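Local atomic coordinates of cerato-platanin-like protein (Moniliophthora perniciosa, PDB entry 3SUM), a protein that is of unknown molecular function but, as a fungal cerato-platanin, is probably secreted, and folds as a double-psi beta-barrel braced by three disulfides. Residues W3-D8 against K95-F100; H49-P54 against T91-N96; W64-K69 against N85-G90; H72-V77 against K131-P136. All blocks are in the same frame, centred on the assembly; numbering follows the deposited sequence. Where two conformers were deposited one is given.

Contact 1: residues W3-D8 against K95-F100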
# COMPACT_ATOMS: atom_id res chain seq x y z
N TRP A 3 9.14 0.84 -11.38
CA TRP A 3 8.10 0.18 -10.60
C TRP A 3 6.84 0.13 -11.40
O TRP A 3 6.53 1.09 -12.12
CB TRP A 3 7.86 0.88 -9.22
CG TRP A 3 8.92 0.58 -8.08
CD1 TRP A 3 10.01 1.33 -7.74
CD2 TRP A 3 8.89 -0.52 -7.18
NE1 TRP A 3 10.64 0.78 -6.67
CE2 TRP A 3 9.97 -0.36 -6.30
CE3 TRP A 3 7.98 -1.58 -6.96
CZ2 TRP A 3 10.20 -1.22 -5.26
CZ3 TRP A 3 8.26 -2.48 -5.94
CH2 TRP A 3 9.36 -2.30 -5.12
N LEU A 4 6.13 -1.00 -11.31
CA LEU A 4 4.79 -1.22 -11.91
C LEU A 4 3.79 -1.26 -10.77
O LEU A 4 4.11 -1.66 -9.64
CB LEU A 4 4.70 -2.60 -12.63
CG LEU A 4 5.64 -2.85 -13.81
CD1 LEU A 4 5.23 -4.20 -14.45
CD2 LEU A 4 5.44 -1.75 -14.84
N ILE A 5 2.54 -0.89 -11.06
CA ILE A 5 1.52 -1.17 -10.08
C ILE A 5 0.34 -1.84 -10.84
O ILE A 5 0.03 -1.49 -11.99
CB ILE A 5 1.05 0.08 -9.37
CG1 ILE A 5 0.08 -0.31 -8.22
CG2 ILE A 5 0.52 1.17 -10.41
CD1 ILE A 5 0.11 0.60 -7.08
N LYS A 6 -0.28 -2.80 -10.20
CA LYS A 6 -1.45 -3.47 -10.73
C LYS A 6 -2.43 -3.39 -9.57
O LYS A 6 -2.06 -3.04 -8.46
CB LYS A 6 -1.13 -4.96 -10.96
CG LYS A 6 -0.19 -5.11 -12.21
CD LYS A 6 0.34 -6.60 -12.23
CE LYS A 6 1.43 -6.85 -13.29
NZ LYS A 6 0.79 -6.69 -14.67
N TRP A 7 -3.69 -3.66 -9.85
CA TRP A 7 -4.66 -3.58 -8.82
C TRP A 7 -5.29 -4.94 -8.59
O TRP A 7 -5.36 -5.80 -9.47
CB TRP A 7 -5.69 -2.47 -9.11
CG TRP A 7 -6.50 -2.61 -10.39
CD1 TRP A 7 -6.24 -2.03 -11.58
CD2 TRP A 7 -7.68 -3.37 -10.56
NE1 TRP A 7 -7.21 -2.37 -12.48
CE2 TRP A 7 -8.09 -3.23 -11.88
CE3 TRP A 7 -8.43 -4.21 -9.70
CZ2 TRP A 7 -9.26 -3.85 -12.40
CZ3 TRP A 7 -9.59 -4.81 -10.20
CH2 TRP A 7 -9.99 -4.65 -11.54
N ASP A 8 -5.84 -5.07 -7.40
CA ASP A 8 -6.43 -6.31 -6.91
C ASP A 8 -7.31 -5.91 -5.75
O ASP A 8 -6.86 -5.30 -4.77
CB ASP A 8 -5.32 -7.28 -6.41
CG ASP A 8 -5.82 -8.68 -6.00
OD1 ASP A 8 -6.97 -8.88 -5.65
OD2 ASP A 8 -4.96 -9.58 -5.87
N LYS A 95 -6.82 3.19 -8.78
CA LYS A 95 -7.66 3.94 -9.64
C LYS A 95 -7.41 5.41 -9.42
O LYS A 95 -7.29 6.17 -10.41
CB LYS A 95 -9.13 3.60 -9.33
CG LYS A 95 -10.12 4.01 -10.32
CD LYS A 95 -11.58 3.76 -9.72
CE LYS A 95 -11.96 2.31 -9.81
NZ LYS A 95 -13.51 2.13 -9.69
N ASN A 96 -7.31 5.81 -8.17
CA ASN A 96 -7.06 7.20 -7.92
C ASN A 96 -5.63 7.60 -8.24
O ASN A 96 -5.41 8.68 -8.78
CB ASN A 96 -7.50 7.58 -6.53
CG ASN A 96 -9.01 7.30 -6.33
OD1 ASN A 96 -9.79 7.46 -7.29
ND2 ASN A 96 -9.40 6.84 -5.16
N LEU A 97 -4.65 6.73 -7.97
CA LEU A 97 -3.27 7.17 -8.20
C LEU A 97 -3.02 7.34 -9.71
O LEU A 97 -2.18 8.17 -10.11
CB LEU A 97 -2.32 6.07 -7.73
CG LEU A 97 -0.83 6.18 -7.97
CD1 LEU A 97 -0.16 7.50 -7.39
CD2 LEU A 97 -0.17 4.87 -7.36
N THR A 98 -3.70 6.54 -10.53
CA THR A 98 -3.28 6.35 -11.93
C THR A 98 -4.33 6.88 -12.86
O THR A 98 -4.37 6.54 -14.03
CB THR A 98 -2.97 4.90 -12.29
OG1 THR A 98 -4.18 4.12 -12.17
CG2 THR A 98 -1.90 4.34 -11.39
N THR A 99 -5.14 7.78 -12.33
CA THR A 99 -6.05 8.57 -13.16
C THR A 99 -5.36 9.91 -13.48
O THR A 99 -4.78 10.55 -12.60
CB THR A 99 -7.33 8.87 -12.35
OG1 THR A 99 -8.04 7.64 -12.16
CG2 THR A 99 -8.21 9.84 -13.15
N PHE A 100 -5.41 10.31 -14.74
CA PHE A 100 -4.78 11.52 -15.19
C PHE A 100 -5.86 12.37 -15.91
O PHE A 100 -6.38 11.98 -16.94
CB PHE A 100 -3.63 11.22 -16.14
CG PHE A 100 -2.96 12.50 -16.66
CD1 PHE A 100 -2.25 13.33 -15.77
CD2 PHE A 100 -3.12 12.88 -17.99
CE1 PHE A 100 -1.66 14.50 -16.22
CE2 PHE A 100 -2.49 14.05 -18.45
CZ PHE A 100 -1.76 14.84 -17.58
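Ile5 turns CG1 away from its own backbone N (chi1 -174°), which carries CD1 toward Leu97, while its other branch, CG2, is left beside the main chain to meet Thr98. Just past the helix end, Thr98 uses its methyl and not its hydroxyl: with chi1 at 64°, CG2 lies opposite the carbonyl carbon and comes within 4.1 Å of Ile5 CG2. The two side chains cross obliquely, methyl against methyl. Leu97 offers CD2, 4.3 Å from Ile5 CD1, a loose apolar approach. Backbones stay well apart here, the nearest CA atoms being those of Ile5 and Thr98 at 9.1 Å, so that side chains alone span the gap. In the double-psi beta-barrel this joins the buried face of strand 4-7 to the C-terminal end of helix 91-97, where Thr98 is the first residue to leave helical geometry. Its OG1 hydrogen-bonds back to Val94 O in the helix, which satisfies a buried hydroxyl and is likely to hold the methyl toward the strand. Leu66 touches both Ile5 and Leu97, and Ala112 of strand 111-113 packs on both Ile5 and Thr98; Tyr68 of strand 63-68 touches Leu97 and Thr98.

Contact 2: residues H49-P54 against T91-N96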
# COMPACT_ATOMS: atom_id res chain seq x y z
N HIS A 49 -5.10 1.86 1.60
CA HIS A 49 -4.01 2.25 0.72
C HIS A 49 -2.90 1.25 0.93
O HIS A 49 -1.89 1.60 1.50
CB HIS A 49 -3.58 3.68 1.14
CG HIS A 49 -4.41 4.68 0.41
ND1 HIS A 49 -3.95 5.94 0.06
CD2 HIS A 49 -5.64 4.55 -0.15
CE1 HIS A 49 -4.88 6.56 -0.66
NE2 HIS A 49 -5.92 5.75 -0.79
N PHE A 50 -3.18 0.03 0.49
CA PHE A 50 -2.37 -1.12 0.81
C PHE A 50 -1.84 -1.75 -0.46
O PHE A 50 -2.51 -1.78 -1.45
CB PHE A 50 -3.23 -2.16 1.51
CG PHE A 50 -3.51 -1.86 2.95
CD1 PHE A 50 -2.82 -0.86 3.61
CD2 PHE A 50 -4.49 -2.58 3.63
CE1 PHE A 50 -3.09 -0.59 4.98
CE2 PHE A 50 -4.77 -2.34 4.99
CZ PHE A 50 -4.04 -1.35 5.66
N VAL A 51 -0.63 -2.34 -0.38
CA VAL A 51 -0.07 -2.95 -1.52
C VAL A 51 0.63 -4.23 -1.10
O VAL A 51 1.03 -4.40 0.04
CB VAL A 51 1.03 -2.08 -2.23
CG1 VAL A 51 0.43 -0.79 -2.92
CG2 VAL A 51 2.12 -1.67 -1.23
N ALA A 52 0.69 -5.15 -2.05
CA ALA A 52 1.67 -6.25 -1.95
C ALA A 52 2.89 -5.77 -2.63
O ALA A 52 2.81 -5.07 -3.61
CB ALA A 52 1.12 -7.50 -2.68
N ALA A 53 4.07 -6.21 -2.18
CA ALA A 53 5.29 -5.76 -2.81
C ALA A 53 6.32 -6.82 -2.49
O ALA A 53 6.09 -7.70 -1.61
CB ALA A 53 5.69 -4.39 -2.26
N PRO A 54 7.45 -6.78 -3.21
CA PRO A 54 8.34 -7.91 -3.07
C PRO A 54 9.09 -7.83 -1.77
O PRO A 54 9.50 -6.75 -1.36
CB PRO A 54 9.37 -7.70 -4.21
CG PRO A 54 8.81 -6.71 -5.07
CD PRO A 54 7.80 -5.89 -4.33
N THR A 91 -7.88 -1.63 -5.36
CA THR A 91 -8.50 -1.05 -6.53
C THR A 91 -8.65 0.50 -6.50
O THR A 91 -8.27 1.20 -7.45
CB THR A 91 -9.84 -1.74 -6.72
OG1 THR A 91 -9.64 -3.16 -6.50
CG2 THR A 91 -10.42 -1.46 -8.06
N ASP A 92 -9.24 1.01 -5.45
CA ASP A 92 -9.52 2.45 -5.38
C ASP A 92 -8.19 3.21 -5.29
O ASP A 92 -7.98 4.26 -5.89
CB ASP A 92 -10.24 2.70 -4.05
CG ASP A 92 -11.70 2.13 -4.01
OD1 ASP A 92 -12.19 1.69 -5.02
OD2 ASP A 92 -12.28 2.15 -2.90
N LEU A 93 -7.27 2.69 -4.48
CA LEU A 93 -5.94 3.31 -4.43
C LEU A 93 -5.37 3.48 -5.84
O LEU A 93 -4.90 4.55 -6.24
CB LEU A 93 -5.02 2.42 -3.55
CG LEU A 93 -3.52 2.53 -3.78
CD1 LEU A 93 -3.07 3.91 -3.22
CD2 LEU A 93 -2.76 1.40 -3.12
N VAL A 94 -5.37 2.39 -6.62
CA VAL A 94 -4.76 2.41 -7.89
C VAL A 94 -5.49 3.26 -8.87
O VAL A 94 -4.89 4.09 -9.59
CB VAL A 94 -4.54 0.92 -8.44
CG1 VAL A 94 -3.99 0.97 -9.84
CG2 VAL A 94 -3.59 0.18 -7.46
N LYS A 95 -6.82 3.19 -8.78
CA LYS A 95 -7.66 3.94 -9.64
C LYS A 95 -7.41 5.41 -9.42
O LYS A 95 -7.29 6.17 -10.41
CB LYS A 95 -9.13 3.60 -9.33
CG LYS A 95 -10.12 4.01 -10.32
CD LYS A 95 -11.58 3.76 -9.72
CE LYS A 95 -11.96 2.31 -9.81
NZ LYS A 95 -13.51 2.13 -9.69
N ASN A 96 -7.31 5.81 -8.17
CA ASN A 96 -7.06 7.20 -7.92
C ASN A 96 -5.63 7.60 -8.24
O ASN A 96 -5.41 8.68 -8.78
CB ASN A 96 -7.50 7.58 -6.53
CG ASN A 96 -9.01 7.30 -6.33
OD1 ASN A 96 -9.79 7.46 -7.29
ND2 ASN A 96 -9.40 6.84 -5.16
O HOH W 1 -7.60 6.20 -2.65
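His49 and Leu93 bring the two backbones closest, their CA atoms 5.6 Å apart, where the chain enters strand 50-52 and passes the first half of helix 91-97. Beyond this point the strand draws away, and no hydrogen bond joins the two segments directly. Leu93 carries the contact from the helix, its chi1 of 156° sending CG out toward the strand and its two methyls to different targets. CD1 sits almost squarely over the middle of the His49 imidazole, 3.9 Å from the ring centroid and 6° from the normal, a CH-pi contact in which all five ring atoms are nearly equally distant. CD2 goes to the strand itself, 3.6 Å from Phe50 O and 3.9 Å from Val51 CG1, the Val51 and Leu93 side chains crossing at about a right angle. A water lies 2.5 Å from His49 NE2 and accepts a bond of 3.2 Å from Asn96 ND2, bridging the ring to the next helical turn. With alanine in place of the imidazole, the CD1 methyl of Leu93 is likely to lose its cover and the water its ring partner. The contact lays helix 91-97 on strand 50-52 of the double-psi beta-barrel. That strand lies between strands 71-79 and 86-89, with backbone bonds from His49 and Val51 to Thr76 and from Ala52 to Val88. Leu93 also reaches Val75 of strand 71-79, whereas Val94, one residue on, packs against Ile5 and Trp7 of strand 4-7.

Contact 3: residues W64-K69 against N85-G90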
# COMPACT_ATOMS: atom_id res chain seq x y z
N TRP A 64 5.30 3.57 1.61
CA TRP A 64 5.97 3.96 0.37
C TRP A 64 5.19 5.06 -0.30
O TRP A 64 3.98 5.03 -0.32
CB TRP A 64 6.06 2.78 -0.61
CG TRP A 64 7.13 1.86 -0.17
CD1 TRP A 64 7.11 1.11 0.93
CD2 TRP A 64 8.38 1.62 -0.82
NE1 TRP A 64 8.28 0.42 1.04
CE2 TRP A 64 9.09 0.74 -0.02
CE3 TRP A 64 8.94 2.08 -2.03
CZ2 TRP A 64 10.38 0.25 -0.36
CZ3 TRP A 64 10.26 1.60 -2.38
CH2 TRP A 64 10.95 0.68 -1.54
N LYS A 65 5.90 6.05 -0.80
CA LYS A 65 5.24 7.06 -1.57
C LYS A 65 5.32 6.68 -3.03
O LYS A 65 6.42 6.45 -3.57
CB LYS A 65 5.97 8.39 -1.37
CG LYS A 65 5.11 9.47 -2.08
CD LYS A 65 5.70 10.86 -1.88
CE LYS A 65 6.52 11.29 -3.07
NZ LYS A 65 6.77 12.79 -2.98
N LEU A 66 4.19 6.64 -3.73
CA LEU A 66 4.19 6.23 -5.12
C LEU A 66 3.80 7.47 -5.93
O LEU A 66 2.95 8.26 -5.47
CB LEU A 66 3.11 5.16 -5.39
CG LEU A 66 3.06 3.93 -4.48
CD1 LEU A 66 2.03 2.91 -4.94
CD2 LEU A 66 4.53 3.33 -4.43
N ARG A 67 4.40 7.64 -7.10
CA ARG A 67 3.94 8.74 -7.99
C ARG A 67 3.56 8.17 -9.35
O ARG A 67 4.24 7.28 -9.89
CB ARG A 67 5.06 9.78 -8.25
CG ARG A 67 5.48 10.63 -7.04
CD ARG A 67 6.54 11.70 -7.53
NE ARG A 67 6.80 12.80 -6.58
CZ ARG A 67 6.03 13.89 -6.42
NH1 ARG A 67 4.90 14.04 -7.11
NH2 ARG A 67 6.38 14.85 -5.57
N TYR A 68 2.45 8.65 -9.87
CA TYR A 68 2.08 8.43 -11.25
C TYR A 68 1.71 9.79 -11.81
O TYR A 68 0.80 10.46 -11.27
CB TYR A 68 0.87 7.51 -11.32
CG TYR A 68 0.44 7.25 -12.73
CD1 TYR A 68 1.03 6.19 -13.46
CD2 TYR A 68 -0.63 7.97 -13.30
CE1 TYR A 68 0.63 5.91 -14.75
CE2 TYR A 68 -1.06 7.69 -14.57
CZ TYR A 68 -0.47 6.64 -15.29
OH TYR A 68 -0.90 6.38 -16.60
N LYS A 69 2.39 10.19 -12.89
CA LYS A 69 2.18 11.49 -13.49
C LYS A 69 2.17 12.53 -12.36
O LYS A 69 3.18 12.64 -11.64
CB LYS A 69 1.00 11.46 -14.44
CG LYS A 69 1.30 10.54 -15.67
CD LYS A 69 0.15 10.58 -16.63
CE LYS A 69 0.49 9.66 -17.88
NZ LYS A 69 -0.53 9.72 -19.02
N ASN A 85 10.07 -5.15 -8.40
CA ASN A 85 9.59 -3.87 -8.85
C ASN A 85 8.10 -3.84 -9.12
O ASN A 85 7.63 -2.98 -9.87
CB ASN A 85 10.35 -3.45 -10.11
CG ASN A 85 11.86 -3.36 -9.85
OD1 ASN A 85 12.28 -2.86 -8.82
ND2 ASN A 85 12.64 -3.80 -10.80
N LEU A 86 7.36 -4.70 -8.46
CA LEU A 86 5.92 -4.73 -8.68
C LEU A 86 5.17 -4.39 -7.36
O LEU A 86 5.42 -4.99 -6.34
CB LEU A 86 5.47 -6.12 -9.14
CG LEU A 86 3.93 -6.27 -9.25
CD1 LEU A 86 3.23 -5.30 -10.27
CD2 LEU A 86 3.53 -7.74 -9.65
N PHE A 87 4.27 -3.40 -7.41
CA PHE A 87 3.28 -3.25 -6.37
C PHE A 87 1.94 -3.76 -6.88
O PHE A 87 1.60 -3.57 -8.07
CB PHE A 87 3.09 -1.77 -6.06
CG PHE A 87 4.22 -1.15 -5.36
CD1 PHE A 87 4.45 -1.43 -4.01
CD2 PHE A 87 5.07 -0.29 -6.03
CE1 PHE A 87 5.51 -0.85 -3.34
CE2 PHE A 87 6.12 0.30 -5.38
CZ PHE A 87 6.36 0.02 -4.06
N VAL A 88 1.16 -4.37 -5.99
CA VAL A 88 -0.21 -4.67 -6.35
C VAL A 88 -1.05 -3.95 -5.32
O VAL A 88 -0.99 -4.27 -4.15
CB VAL A 88 -0.54 -6.15 -6.35
CG1 VAL A 88 -2.08 -6.32 -6.75
CG2 VAL A 88 0.36 -6.86 -7.42
N GLY A 89 -1.89 -3.02 -5.75
CA GLY A 89 -2.56 -2.24 -4.73
C GLY A 89 -4.07 -2.43 -4.80
O GLY A 89 -4.63 -2.98 -5.74
N GLY A 90 -4.73 -1.94 -3.79
CA GLY A 90 -6.18 -1.96 -3.74
C GLY A 90 -6.71 -1.22 -4.92
O GLY A 90 -6.12 -0.28 -5.38
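Phe87 reaches across to Leu66 and Trp64, its CB aimed at strand 63-68 and its CG lying opposite the carbonyl carbon (chi1 -72°), so that the ring spans most of the 9.6 Å between the CA atoms of Phe87 and Leu66. Under the Leu66 methyl, Phe87 CD2 lies 4.0 Å from Leu66 CD2. Next, Phe87 CE2 makes the tightest approach to Leu66 CD2, 3.6 Å. The methyl thus rests over one face, 28° off the normal through the centroid, as a CH-pi contact displaced toward that side. At the tip, CZ still lies under Leu66 CD2 and also meets the indole of Trp64, with Phe87 CZ 3.9 Å from Trp64 CE3. The rings form an offset edge-to-face pair, the edge of Phe87 turned to the face of Trp64, with planes at 61° and 5.8 Å from the Phe87 centroid to that of the five-membered ring. The opposite face of Phe87 is stacked by Trp3, so the phenyl is held between an aliphatic and an aromatic layer. A serine in place of Phe87 would probably open a gap between Leu66, Trp64 and Trp3 and leave both indoles without this aromatic partner. Strands 63-68 and 86-89 are not neighbours in the sheet; their side chains meet across the interior, with Ile5 and Ala117 also touching Phe87, as expected of the filled core of a double-psi beta-barrel.

Contact 4: residues H72-V77 against K131-P136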
# COMPACT_ATOMS: atom_id res chain seq x y z
N HIS A 72 0.15 11.25 -6.38
CA HIS A 72 0.97 10.43 -5.50
C HIS A 72 0.08 9.84 -4.43
O HIS A 72 -1.08 10.25 -4.23
CB HIS A 72 2.12 11.24 -4.90
CG HIS A 72 1.69 12.29 -3.91
ND1 HIS A 72 1.27 13.56 -4.32
CD2 HIS A 72 1.65 12.30 -2.56
CE1 HIS A 72 0.99 14.28 -3.25
NE2 HIS A 72 1.19 13.54 -2.17
N ALA A 73 0.59 8.79 -3.78
CA ALA A 73 -0.12 8.20 -2.69
C ALA A 73 0.87 7.59 -1.73
O ALA A 73 1.98 7.23 -2.13
CB ALA A 73 -1.12 7.08 -3.23
N PHE A 74 0.43 7.43 -0.50
CA PHE A 74 1.23 6.75 0.47
C PHE A 74 0.61 5.41 0.79
O PHE A 74 -0.57 5.30 1.12
CB PHE A 74 1.36 7.60 1.76
CG PHE A 74 2.10 8.86 1.55
CD1 PHE A 74 3.52 8.90 1.54
CD2 PHE A 74 1.38 10.08 1.43
CE1 PHE A 74 4.19 10.08 1.41
CE2 PHE A 74 2.09 11.29 1.29
CZ PHE A 74 3.50 11.26 1.26
N VAL A 75 1.41 4.35 0.64
CA VAL A 75 0.85 3.03 0.74
C VAL A 75 1.60 2.18 1.76
O VAL A 75 2.76 2.37 1.95
CB VAL A 75 0.84 2.32 -0.64
CG1 VAL A 75 0.11 3.17 -1.71
CG2 VAL A 75 2.26 2.07 -1.20
N THR A 76 0.87 1.23 2.43
CA THR A 76 1.50 0.37 3.36
C THR A 76 1.70 -0.95 2.67
O THR A 76 0.78 -1.48 2.04
CB THR A 76 0.58 0.20 4.56
OG1 THR A 76 0.34 1.52 5.07
CG2 THR A 76 1.29 -0.60 5.70
N VAL A 77 2.89 -1.54 2.82
CA VAL A 77 3.08 -2.85 2.32
C VAL A 77 2.46 -3.86 3.29
O VAL A 77 2.86 -3.93 4.45
CB VAL A 77 4.64 -3.12 2.16
CG1 VAL A 77 4.90 -4.64 1.76
CG2 VAL A 77 5.25 -2.18 1.06
N LYS A 131 7.29 10.61 14.32
CA LYS A 131 7.64 11.74 13.40
C LYS A 131 6.44 12.24 12.66
O LYS A 131 5.39 11.59 12.68
CB LYS A 131 8.64 11.30 12.38
CG LYS A 131 9.77 10.52 12.99
CD LYS A 131 10.95 10.47 12.11
CE LYS A 131 12.07 9.73 12.89
NZ LYS A 131 13.39 9.74 12.14
N GLN A 132 6.58 13.40 12.01
CA GLN A 132 5.47 13.95 11.24
C GLN A 132 5.77 13.54 9.80
O GLN A 132 6.90 13.43 9.40
CB GLN A 132 5.39 15.50 11.33
CG GLN A 132 4.01 16.03 10.96
CD GLN A 132 3.80 17.52 11.31
OE1 GLN A 132 4.71 18.19 11.85
NE2 GLN A 132 2.61 18.03 11.02
N CYS A 133 4.75 13.28 9.04
CA CYS A 133 4.96 12.91 7.64
C CYS A 133 5.57 14.08 6.89
O CYS A 133 6.62 13.96 6.29
CB CYS A 133 3.65 12.47 7.03
SG CYS A 133 3.90 12.03 5.27
N GLY A 134 4.91 15.24 6.95
CA GLY A 134 5.48 16.37 6.26
C GLY A 134 5.23 16.19 4.80
O GLY A 134 4.11 15.89 4.37
N ASP A 135 6.28 16.39 4.02
CA ASP A 135 6.15 16.43 2.57
C ASP A 135 7.34 15.71 1.94
O ASP A 135 8.13 16.35 1.21
CB ASP A 135 6.07 17.88 2.04
CG ASP A 135 5.86 17.94 0.52
OD1 ASP A 135 4.98 17.19 0.03
OD2 ASP A 135 6.55 18.74 -0.16
N PRO A 136 7.48 14.38 2.19
CA PRO A 136 8.61 13.60 1.68
C PRO A 136 8.60 13.33 0.18
O PRO A 136 9.63 12.86 -0.32
CB PRO A 136 8.47 12.26 2.41
CG PRO A 136 6.99 12.13 2.51
CD PRO A 136 6.50 13.50 2.87
OXT PRO A 136 7.60 13.51 -0.54
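The terminal carboxylate of Pro136, whose ring packs on Phe74, is gripped at both oxygens: Pro136 OXT forms a salt bridge with Lys65 NZ, and Pro136 O is hydrogen-bonded to Tyr118 OH. These bonds fix the chain end beside strands 63-68 and 116-120 and set the proline ring against Phe74. Pro136 CG comes to the rim of the phenyl, near its plane, 3.6 Å from Phe74 CE1, with CZ only slightly farther away. Phe74 and Pro136 approach from opposite directions, their CA atoms 10.1 Å apart. A second partner comes from above the ring. Cys133 SG lies over one face, 4.5 Å from the Phe74 centroid and 24° off the normal, a sulfur-aromatic contact whose nearest ring atom is Phe74 CZ at 4.1 Å. The chi1 of 179° in Cys133 puts SG opposite its backbone N and directs it toward the strand. That sulfur is half of the disulfide to Cys124, which ties the irregular tail to the chain just after strand 116-120, and Cys124 itself also touches Phe74. In the double-psi beta-barrel strand 71-79 alternates its side chains: Val75 turns inward to Val51, Leu66 and Leu93, while Phe74 projects from the other side, where the tail lies across it. The aliphatic part of Lys65, on the adjacent strand, lies against the phenyl.

How the contacts relate
Contacts 1, 2 and 3 lie close together in the barrel interior, with each pair of centres about 7 Å apart; contact 4 lies toward the surface, about 12 Å from contact 3, 14 Å from contact 2 and 17 Å from contact 1. Contacts 1 and 2 share helix 91-97, the first using its end and the second its beginning. Strand 86-89 of contact 3 stands between the strands of contacts 1 and 2, bonded to one through Leu4 O and Phe87 N (2.8 Å) and to the other through Ala52 N and Val88 O (2.8 Å). Contact 4 joins contact 3 by Leu66 N and Ala73 O, 2.8 Å apart, and contact 1 where Leu97 touches His72.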